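Local coordinates for protein R.Pab1 family restriction endonuclease (Campylobacter coli, PDB 7CFA) that acts as a restriction DNA glycosylase, probably excising a base at its recognition sequence in DNA, with strand breakage following at the resulting abasic site, at residues S80-Q85 with N209-M214; K74-L79 with L230-F235; L12-V17 with I21-R26. The protein carries 2 engineered substitutions. All coordinates share one frame; numbering follows the deposited sequence.

Contact 1. Residues S80-Q85 with N209-M214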
loop_
_atom_site.group_PDB
_atom_site.type_symbol
_atom_site.label_atom_id
_atom_site.label_comp_id
_atom_site.label_asym_id
_atom_site.label_seq_id
_atom_site.Cartn_x
_atom_site.Cartn_y
_atom_site.Cartn_z
ATOM N N SER A 80 9.592 -9.783 21.444
ATOM C CA SER A 80 10.678 -10.500 22.106
ATOM C C SER A 80 10.895 -10.004 23.528
ATOM O O SER A 80 11.302 -10.783 24.397
ATOM C CB SER A 80 11.968 -10.373 21.298
ATOM O OG SER A 80 12.439 -9.038 21.293
ATOM N N ASP A 81 10.634 -8.721 23.787
ATOM C CA ASP A 81 10.716 -8.223 25.154
ATOM C C ASP A 81 9.612 -8.804 26.026
ATOM O O ASP A 81 9.829 -9.044 27.219
ATOM C CB ASP A 81 10.656 -6.697 25.169
ATOM C CG ASP A 81 10.780 -6.127 26.566
ATOM O OD1 ASP A 81 11.788 -6.429 27.239
ATOM O OD2 ASP A 81 9.876 -5.378 26.992
ATOM N N ILE A 82 8.428 -9.031 25.455
ATOM C CA ILE A 82 7.353 -9.681 26.201
ATOM C C ILE A 82 7.752 -11.106 26.560
ATOM O O ILE A 82 7.595 -11.545 27.705
ATOM C CB ILE A 82 6.043 -9.647 25.395
ATOM C CG1 ILE A 82 5.519 -8.214 25.287
ATOM C CG2 ILE A 82 4.999 -10.553 26.031
ATOM C CD1 ILE A 82 4.487 -8.023 24.193
ATOM N N ILE A 83 8.285 -11.845 25.585
ATOM C CA ILE A 83 8.700 -13.220 25.833
ATOM C C ILE A 83 9.860 -13.267 26.818
ATOM O O ILE A 83 9.938 -14.179 27.650
ATOM C CB ILE A 83 9.043 -13.906 24.498
ATOM C CG1 ILE A 83 7.785 -14.013 23.632
ATOM C CG2 ILE A 83 9.657 -15.282 24.729
ATOM C CD1 ILE A 83 8.017 -14.636 22.276
ATOM N N PHE A 84 10.763 -12.285 26.761
ATOM C CA PHE A 84 11.892 -12.257 27.684
ATOM C C PHE A 84 11.423 -12.095 29.125
ATOM O O PHE A 84 11.913 -12.781 30.030
ATOM C CB PHE A 84 12.851 -11.130 27.302
ATOM C CG PHE A 84 13.968 -10.923 28.287
ATOM C CD1 PHE A 84 15.111 -11.703 28.231
ATOM C CD2 PHE A 84 13.877 -9.946 29.266
ATOM C CE1 PHE A 84 16.141 -11.514 29.135
ATOM C CE2 PHE A 84 14.903 -9.754 30.173
ATOM C CZ PHE A 84 16.037 -10.539 30.108
ATOM N N GLN A 85 10.476 -11.182 29.360
ATOM C CA GLN A 85 10.027 -10.921 30.725
ATOM C C GLN A 85 9.271 -12.112 31.302
ATOM O O GLN A 85 9.421 -12.434 32.486
ATOM C CB GLN A 85 9.159 -9.663 30.767
ATOM C CG GLN A 85 9.901 -8.382 30.418
ATOM C CD GLN A 85 9.051 -7.141 30.619
ATOM O OE1 GLN A 85 8.376 -6.994 31.639
ATOM N NE2 GLN A 85 9.078 -6.240 29.643
ATOM N N ASN A 209 1.148 -17.950 25.485
ATOM C CA ASN A 209 1.474 -18.837 24.373
ATOM C C ASN A 209 1.059 -18.261 23.026
ATOM O O ASN A 209 1.574 -18.704 21.993
ATOM C CB ASN A 209 0.830 -20.207 24.580
ATOM C CG ASN A 209 1.632 -21.084 25.519
ATOM O OD1 ASN A 209 2.552 -21.786 25.098
ATOM N ND2 ASN A 209 1.294 -21.044 26.802
ATOM N N ILE A 210 0.142 -17.290 23.013
ATOM C CA ILE A 210 -0.161 -16.572 21.780
ATOM C C ILE A 210 1.085 -15.868 21.260
ATOM O O ILE A 210 1.387 -15.903 20.062
ATOM C CB ILE A 210 -1.313 -15.579 22.015
ATOM C CG1 ILE A 210 -2.600 -16.336 22.339
ATOM C CG2 ILE A 210 -1.494 -14.670 20.805
ATOM C CD1 ILE A 210 -3.734 -15.444 22.755
ATOM N N PHE A 211 1.834 -15.227 22.155
ATOM C CA PHE A 211 3.042 -14.528 21.735
ATOM C C PHE A 211 4.159 -15.502 21.384
ATOM O O PHE A 211 4.996 -15.196 20.526
ATOM C CB PHE A 211 3.468 -13.540 22.825
ATOM C CG PHE A 211 2.425 -12.493 23.113
ATOM C CD1 PHE A 211 1.407 -12.745 24.022
ATOM C CD2 PHE A 211 2.443 -11.275 22.454
ATOM C CE1 PHE A 211 0.435 -11.796 24.276
ATOM C CE2 PHE A 211 1.472 -10.321 22.708
ATOM C CZ PHE A 211 0.468 -10.584 23.618
ATOM N N LEU A 212 4.178 -16.682 22.011
ATOM C CA LEU A 212 5.149 -17.705 21.626
ATOM C C LEU A 212 4.861 -18.244 20.230
ATOM O O LEU A 212 5.785 -18.440 19.432
ATOM C CB LEU A 212 5.154 -18.844 22.644
ATOM C CG LEU A 212 5.855 -18.569 23.975
ATOM C CD1 LEU A 212 5.647 -19.729 24.933
ATOM C CD2 LEU A 212 7.339 -18.320 23.750
ATOM N N GLU A 213 3.587 -18.498 19.917
ATOM C CA GLU A 213 3.235 -18.932 18.569
ATOM C C GLU A 213 3.513 -17.842 17.541
ATOM O O GLU A 213 3.824 -18.147 16.385
ATOM C CB GLU A 213 1.766 -19.352 18.513
ATOM C CG GLU A 213 1.460 -20.615 19.302
ATOM C CD GLU A 213 0.035 -21.099 19.114
ATOM O OE1 GLU A 213 -0.715 -20.478 18.330
ATOM O OE2 GLU A 213 -0.337 -22.106 19.751
ATOM N N MET A 214 3.411 -16.574 17.943
ATOM C CA MET A 214 3.702 -15.485 17.019
ATOM C C MET A 214 5.195 -15.395 16.734
ATOM O O MET A 214 5.601 -15.083 15.608
ATOM C CB MET A 214 3.185 -14.165 17.586
ATOM C CG MET A 214 3.016 -13.068 16.554
ATOM S SD MET A 214 2.551 -11.511 17.328
ATOM C CE MET A 214 1.375 -12.096 18.542
#
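Ile-82 meets the aromatic ring of Phe-211 with two of its branches. Its CG2 methyl, set anti to the backbone N, lies over one face of the ring, while the other branch carries CD1 toward the rim, where CD1 approaches Phe-211 CE2 at 4.1 Å. Phe-211 CG is anti to its own carbonyl carbon (chi1 -60°), which sends the ring out from helix 208-219 toward helix 79-88. Ile-82 also touches Ile-203 of strand 198-203, and the Phe-211 ring meets Phe-172 of strand 166-175 with its plane steeply inclined, placing the pair between the two helices and these strands.

One residue on, Ile-83 lies where the two segments have their closest pair of CA atoms, 7.1 Å between Ile-83 CA and Leu-212 CA. The helix segments run obliquely antiparallel, with 129° between their directions and 9.9 Å between their axes. The interface belongs to a cluster of helices flanking the large antiparallel sheet, in which helix 223-237 closes on the same side chain through Ile-236. Ile-83 CD1 rests 3.5 Å from Phe-211 O, a methyl against a backbone carbonyl rather than a polar bond, and its CG1 stands 4.4 Å from Phe-211 CB. Leu-212 reaches in with a single methyl: its CD2 is 3.9 Å from Ile-83 CG2 and 4.0 Å from Ile-83 CD1, sitting against both branches of the isoleucine.

Phe-84 turns instead to Ile-236 of helix 223-237. Gln-85 completes the segment with a bond along its own helix: its NE2 donates to Asp-81 OD2 at 2.9 Å, the acceptor lying in the amide plane of the glutamine but the donor standing above the carboxylate plane, with a bent N-H...O angle of 134°.

Contact 2. Residues K74-L79 with L230-F235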
loop_
_atom_site.group_PDB
_atom_site.type_symbol
_atom_site.label_atom_id
_atom_site.label_comp_id
_atom_site.label_asym_id
_atom_site.label_seq_id
_atom_site.Cartn_x
_atom_site.Cartn_y
_atom_site.Cartn_z
ATOM N N LYS A 74 21.213 -5.166 17.334
ATOM C CA LYS A 74 19.790 -5.283 17.609
ATOM C C LYS A 74 19.571 -5.543 19.091
ATOM O O LYS A 74 20.429 -6.107 19.774
ATOM C CB LYS A 74 19.153 -6.415 16.794
ATOM C CG LYS A 74 19.112 -6.183 15.294
ATOM C CD LYS A 74 17.883 -5.383 14.894
ATOM C CE LYS A 74 17.674 -5.410 13.389
ATOM N NZ LYS A 74 16.361 -4.825 13.005
ATOM N N LYS A 75 18.404 -5.130 19.582
ATOM C CA LYS A 75 18.002 -5.405 20.952
ATOM C C LYS A 75 16.542 -5.830 20.966
ATOM O O LYS A 75 15.807 -5.635 19.995
ATOM C CB LYS A 75 18.214 -4.190 21.864
ATOM C CG LYS A 75 17.384 -2.972 21.496
ATOM C CD LYS A 75 17.648 -1.831 22.464
ATOM C CE LYS A 75 16.827 -0.606 22.113
ATOM N NZ LYS A 75 17.034 0.493 23.094
ATOM N N LEU A 76 16.129 -6.419 22.085
ATOM C CA LEU A 76 14.764 -6.906 22.212
ATOM C C LEU A 76 13.777 -5.745 22.178
ATOM O O LEU A 76 14.083 -4.624 22.593
ATOM C CB LEU A 76 14.594 -7.703 23.505
ATOM C CG LEU A 76 15.497 -8.927 23.669
ATOM C CD1 LEU A 76 15.129 -9.697 24.926
ATOM C CD2 LEU A 76 15.428 -9.826 22.444
ATOM N N TYR A 77 12.577 -6.030 21.675
ATOM C CA TYR A 77 11.571 -4.995 21.472
ATOM C C TYR A 77 10.215 -5.657 21.271
ATOM O O TYR A 77 10.104 -6.631 20.520
ATOM C CB TYR A 77 11.936 -4.118 20.268
ATOM C CG TYR A 77 10.955 -3.010 19.962
ATOM C CD1 TYR A 77 10.716 -1.992 20.875
ATOM C CD2 TYR A 77 10.290 -2.966 18.743
ATOM C CE1 TYR A 77 9.824 -0.972 20.591
ATOM C CE2 TYR A 77 9.399 -1.952 18.448
ATOM C CZ TYR A 77 9.169 -0.957 19.374
ATOM O OH TYR A 77 8.281 0.054 19.083
ATOM N N GLU A 78 9.199 -5.128 21.952
ATOM C CA GLU A 78 7.819 -5.584 21.816
ATOM C C GLU A 78 7.681 -7.086 22.027
ATOM O O GLU A 78 7.720 -7.558 23.166
ATOM C CB GLU A 78 7.260 -5.174 20.451
ATOM C CG GLU A 78 7.011 -3.679 20.347
ATOM C CD GLU A 78 6.220 -3.290 19.116
ATOM O OE1 GLU A 78 6.343 -3.975 18.079
ATOM O OE2 GLU A 78 5.468 -2.295 19.192
ATOM N N LEU A 79 7.522 -7.843 20.937
ATOM C CA LEU A 79 7.234 -9.271 21.050
ATOM C C LEU A 79 8.329 -10.005 21.816
ATOM O O LEU A 79 8.045 -10.772 22.745
ATOM C CB LEU A 79 7.051 -9.881 19.661
ATOM C CG LEU A 79 6.845 -11.398 19.627
ATOM C CD1 LEU A 79 5.603 -11.791 20.414
ATOM C CD2 LEU A 79 6.757 -11.898 18.194
ATOM N N LEU A 230 16.115 -16.993 15.933
ATOM C CA LEU A 230 17.024 -17.946 16.563
ATOM C C LEU A 230 18.043 -17.246 17.455
ATOM O O LEU A 230 18.401 -17.773 18.516
ATOM C CB LEU A 230 17.728 -18.791 15.497
ATOM C CG LEU A 230 16.859 -19.869 14.842
ATOM C CD1 LEU A 230 17.600 -20.560 13.709
ATOM C CD2 LEU A 230 16.394 -20.887 15.877
ATOM N N GLN A 231 18.510 -16.060 17.057
ATOM C CA GLN A 231 19.400 -15.293 17.924
ATOM C C GLN A 231 18.675 -14.826 19.181
ATOM O O GLN A 231 19.266 -14.778 20.267
ATOM C CB GLN A 231 19.975 -14.097 17.163
ATOM C CG GLN A 231 20.903 -14.469 16.017
ATOM C CD GLN A 231 22.226 -15.035 16.493
ATOM O OE1 GLN A 231 22.744 -14.640 17.537
ATOM N NE2 GLN A 231 22.780 -15.969 15.728
ATOM N N ILE A 232 17.391 -14.482 19.051
ATOM C CA ILE A 232 16.615 -14.025 20.198
ATOM C C ILE A 232 16.358 -15.172 21.167
ATOM O O ILE A 232 16.465 -15.005 22.388
ATOM C CB ILE A 232 15.305 -13.374 19.719
ATOM C CG1 ILE A 232 15.606 -12.065 18.986
ATOM C CG2 ILE A 232 14.351 -13.145 20.885
ATOM C CD1 ILE A 232 14.377 -11.349 18.475
ATOM N N ILE A 233 16.014 -16.353 20.645
ATOM C CA ILE A 233 15.762 -17.500 21.513
ATOM C C ILE A 233 17.028 -17.887 22.267
ATOM O O ILE A 233 16.988 -18.182 23.468
ATOM C CB ILE A 233 15.204 -18.682 20.697
ATOM C CG1 ILE A 233 13.833 -18.330 20.115
ATOM C CG2 ILE A 233 15.109 -19.930 21.559
ATOM C CD1 ILE A 233 13.218 -19.439 19.285
ATOM N N GLU A 234 18.174 -17.878 21.579
ATOM C CA GLU A 234 19.433 -18.224 22.231
ATOM C C GLU A 234 19.791 -17.215 23.315
ATOM O O GLU A 234 20.302 -17.590 24.377
ATOM C CB GLU A 234 20.550 -18.317 21.191
ATOM C CG GLU A 234 21.847 -18.919 21.712
ATOM C CD GLU A 234 21.739 -20.411 21.968
ATOM O OE1 GLU A 234 20.802 -21.045 21.434
ATOM O OE2 GLU A 234 22.590 -20.952 22.704
ATOM N N PHE A 235 19.522 -15.930 23.068
ATOM C CA PHE A 235 19.813 -14.906 24.065
ATOM C C PHE A 235 18.909 -15.047 25.282
ATOM O O PHE A 235 19.358 -14.873 26.420
ATOM C CB PHE A 235 19.670 -13.516 23.446
ATOM C CG PHE A 235 19.704 -12.394 24.447
ATOM C CD1 PHE A 235 20.910 -11.915 24.930
ATOM C CD2 PHE A 235 18.529 -11.813 24.900
ATOM C CE1 PHE A 235 20.946 -10.882 25.849
ATOM C CE2 PHE A 235 18.558 -10.781 25.819
ATOM C CZ PHE A 235 19.768 -10.314 26.294
#
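The middle strand of a small three-stranded antiparallel sheet, 73-76, lies against the C-terminal helix 223-237, and Leu-76 makes the join by placing its isobutyl group against Ile-232 and Phe-235, two helix residues three positions apart. The strand then turns within a few residues into helix 79-88, with Glu-78 at the N-cap position.

The two methyls of Leu-76 divide the work. CD2 goes to Ile-232, coming to 3.8 Å from Ile-232 CG2 and 4.1 Å from Ile-232 CG1, the two side chains lying alongside one another and pointing opposite ways. CD1 goes to Phe-235, where it meets the ring at its edge, near the ring plane, 3.7 Å from Phe-235 CE2 and 4.0 Å from Phe-235 CD2. With CG anti to the backbone N (chi1 170°), the ring is carried toward the strand, and its CE2-CD2 rim is what Leu-76 meets.

Beyond Leu-76 the chain looks elsewhere. The CG of Glu-78 sits over the centre of the Tyr-77 ring, 3.5 Å above its plane, and the glutamate carboxylate is held by Lys-20, by Gly-54 N and by the indole N-H of Trp-51. Phe-66, from the neighbouring strand 66-67, also packs on Ile-232, so the sheet reaches the helix through more than one residue.

The charged groups take no part in this join: Lys-75 pairs with Asp-63 and Glu-234 with Lys-101. Between the two segments themselves only apolar atoms meet, and no hydrogen bond crosses. The direct join is thus a small apolar one, probably held by van der Waals contact and partial burial from water, and a methyl at a ring edge imposes little directionality.

Contact 3. Residues L12-V17 with I21-R26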
loop_
_atom_site.group_PDB
_atom_site.type_symbol
_atom_site.label_atom_id
_atom_site.label_comp_id
_atom_site.label_asym_id
_atom_site.label_seq_id
_atom_site.Cartn_x
_atom_site.Cartn_y
_atom_site.Cartn_z
ATOM N N LEU A 12 -1.175 0.703 24.668
ATOM C CA LEU A 12 -1.337 0.843 23.223
ATOM C C LEU A 12 -2.012 2.173 22.924
ATOM O O LEU A 12 -3.152 2.403 23.375
ATOM C CB LEU A 12 -2.155 -0.316 22.651
ATOM C CG LEU A 12 -1.544 -1.706 22.815
ATOM C CD1 LEU A 12 -2.530 -2.765 22.363
ATOM C CD2 LEU A 12 -0.248 -1.805 22.030
ATOM N N PRO A 13 -1.366 3.074 22.180
ATOM C CA PRO A 13 -2.026 4.334 21.796
ATOM C C PRO A 13 -3.166 4.061 20.828
ATOM O O PRO A 13 -2.958 3.504 19.748
ATOM C CB PRO A 13 -0.899 5.139 21.136
ATOM C CG PRO A 13 0.375 4.480 21.595
ATOM C CD PRO A 13 0.036 3.030 21.740
ATOM N N LEU A 14 -4.377 4.452 21.221
ATOM C CA LEU A 14 -5.563 4.186 20.413
ATOM C C LEU A 14 -5.808 5.291 19.388
ATOM O O LEU A 14 -5.798 5.039 18.180
ATOM C CB LEU A 14 -6.783 4.003 21.322
ATOM C CG LEU A 14 -6.708 2.813 22.278
ATOM C CD1 LEU A 14 -7.975 2.710 23.105
ATOM C CD2 LEU A 14 -6.457 1.524 21.510
ATOM N N THR A 15 -6.030 6.519 19.858
ATOM C CA THR A 15 -6.276 7.655 18.971
ATOM C C THR A 15 -4.948 8.102 18.369
ATOM O O THR A 15 -4.323 9.078 18.795
ATOM C CB THR A 15 -6.958 8.791 19.720
ATOM O OG1 THR A 15 -6.139 9.196 20.824
ATOM C CG2 THR A 15 -8.316 8.346 20.235
ATOM N N SER A 16 -4.512 7.368 17.347
ATOM C CA SER A 16 -3.261 7.671 16.665
ATOM C C SER A 16 -3.316 7.118 15.250
ATOM O O SER A 16 -3.719 5.970 15.046
ATOM C CB SER A 16 -2.064 7.083 17.420
ATOM O OG SER A 16 -0.848 7.376 16.753
ATOM N N VAL A 17 -2.916 7.939 14.281
ATOM C CA VAL A 17 -2.827 7.533 12.888
ATOM C C VAL A 17 -1.377 7.676 12.442
ATOM O O VAL A 17 -0.555 8.301 13.113
ATOM C CB VAL A 17 -3.764 8.346 11.974
ATOM C CG1 VAL A 17 -5.218 8.083 12.334
ATOM C CG2 VAL A 17 -3.440 9.828 12.070
ATOM N N ILE A 21 -0.207 1.266 15.415
ATOM C CA ILE A 21 -1.507 0.888 15.959
ATOM C C ILE A 21 -2.592 1.556 15.128
ATOM O O ILE A 21 -2.584 2.780 14.952
ATOM C CB ILE A 21 -1.642 1.281 17.440
ATOM C CG1 ILE A 21 -0.481 0.717 18.260
ATOM C CG2 ILE A 21 -2.971 0.786 17.988
ATOM C CD1 ILE A 21 -0.503 -0.784 18.388
ATOM N N ARG A 22 -3.528 0.753 14.626
ATOM C CA ARG A 22 -4.676 1.266 13.898
ATOM C C ARG A 22 -5.933 0.556 14.382
ATOM O O ARG A 22 -5.884 -0.594 14.824
ATOM C CB ARG A 22 -4.515 1.091 12.379
ATOM C CG ARG A 22 -3.339 1.859 11.785
ATOM C CD ARG A 22 -3.363 1.853 10.259
ATOM N NE ARG A 22 -3.245 0.508 9.701
ATOM C CZ ARG A 22 -3.091 0.250 8.405
ATOM N NH1 ARG A 22 -3.032 1.246 7.531
ATOM N NH2 ARG A 22 -2.992 -1.004 7.982
ATOM N N ILE A 23 -7.060 1.258 14.297
ATOM C CA ILE A 23 -8.359 0.729 14.698
ATOM C C ILE A 23 -9.195 0.522 13.444
ATOM O O ILE A 23 -9.347 1.444 12.632
ATOM C CB ILE A 23 -9.074 1.668 15.686
ATOM C CG1 ILE A 23 -8.174 1.968 16.886
ATOM C CG2 ILE A 23 -10.387 1.052 16.146
ATOM C CD1 ILE A 23 -7.799 0.741 17.688
ATOM N N LYS A 24 -9.734 -0.684 13.286
ATOM C CA LYS A 24 -10.551 -1.037 12.137
ATOM C C LYS A 24 -11.814 -1.743 12.612
ATOM O O LYS A 24 -11.945 -2.111 13.782
ATOM C CB LYS A 24 -9.778 -1.926 11.152
ATOM C CG LYS A 24 -9.319 -3.250 11.740
ATOM C CD LYS A 24 -8.538 -4.066 10.724
ATOM C CE LYS A 24 -8.056 -5.377 11.326
ATOM N NZ LYS A 24 -7.241 -6.168 10.360
ATOM N N GLN A 25 -12.751 -1.932 11.685
ATOM C CA GLN A 25 -14.017 -2.599 11.963
ATOM C C GLN A 25 -14.130 -3.825 11.068
ATOM O O GLN A 25 -14.072 -3.708 9.840
ATOM C CB GLN A 25 -15.200 -1.651 11.739
ATOM C CG GLN A 25 -16.553 -2.240 12.110
ATOM C CD GLN A 25 -17.660 -1.201 12.121
ATOM O OE1 GLN A 25 -17.400 0.001 12.196
ATOM N NE2 GLN A 25 -18.903 -1.662 12.047
ATOM N N ARG A 26 -14.292 -4.994 11.684
ATOM C CA ARG A 26 -14.345 -6.252 10.950
ATOM C C ARG A 26 -15.730 -6.428 10.336
ATOM O O ARG A 26 -16.736 -6.453 11.053
ATOM C CB ARG A 26 -14.008 -7.420 11.873
ATOM C CG ARG A 26 -13.726 -8.732 11.155
ATOM C CD ARG A 26 -13.263 -9.801 12.135
ATOM N NE ARG A 26 -12.781 -10.999 11.455
ATOM C CZ ARG A 26 -12.287 -12.065 12.077
ATOM N NH1 ARG A 26 -12.209 -12.087 13.400
ATOM N NH2 ARG A 26 -11.871 -13.111 11.375
#
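Two carbonyl oxygens, Ser-16 O and Ile-21 O, come within 3.4 Å of each other although both are acceptors; neither carries a hydrogen to give, and the closeness is not a hydrogen bond. This lies in the connection between two successive strands that do not pair as a hairpin: strand 8-13 is bonded to strand 198-203, whereas strand 21-27 enters the large seven-stranded antiparallel sheet beside 47-51. No hydrogen bond crosses between the two segments, and apolar side chains do the joining, against each other and against the backbone of Pro-13.

Ile-21 is the centre of the contact and is buried. Its CG2, anti to the backbone N, presses on the backbone of the first segment, 3.2 Å from Pro-13 O, a tight approach that also brings Ile-21 CB to 3.5 Å from the same oxygen. The other branch bends back (chi2 -68°) and delivers CD1 to Leu-12, whose CD2 is 3.8 Å away; the two side chains lie nearly perpendicular. Trp-51 of strand 47-51 packs on both of them, and Phe-174 adds to the wall beside Leu-12.

After Pro-13 the chain kinks sharply at an inverse gamma turn centred on Thr-15, marked by a weak bond of 2.8 Å from Ser-16 N to Leu-14 O. On strand 21-27, Arg-22 pairs with Glu-50, which also binds Lys-24. Leu-14, although its CB points away from the strand, still reaches it obliquely with one methyl: Leu-14 CD2 meets Ile-23 CD1 at 4.1 Å.

In the fold
Contacts 1 and 2 lie about 10 Å apart between centres and share chain neighbours: strand 73-76 runs into helix 79-88, and helix 208-219 precedes helix 223-237. They touch, Phe-84 CB lying 3.6 Å from Leu-76 CD1. Contact 1 is buried helix-on-helix packing; contact 2, strand on helix, is partly exposed. Contact 3 stands apart, its centre about 26 Å from that of contact 2, across the chain's centre. Partly buried, it joins the end of strand 8-13 and the loop after it to strand 21-27 of another sheet. None has a cross-segment hydrogen bond; in contacts 1 and 3 an isoleucine methyl also rests on a backbone carbonyl oxygen, whereas contact 2 is side chain against side chain.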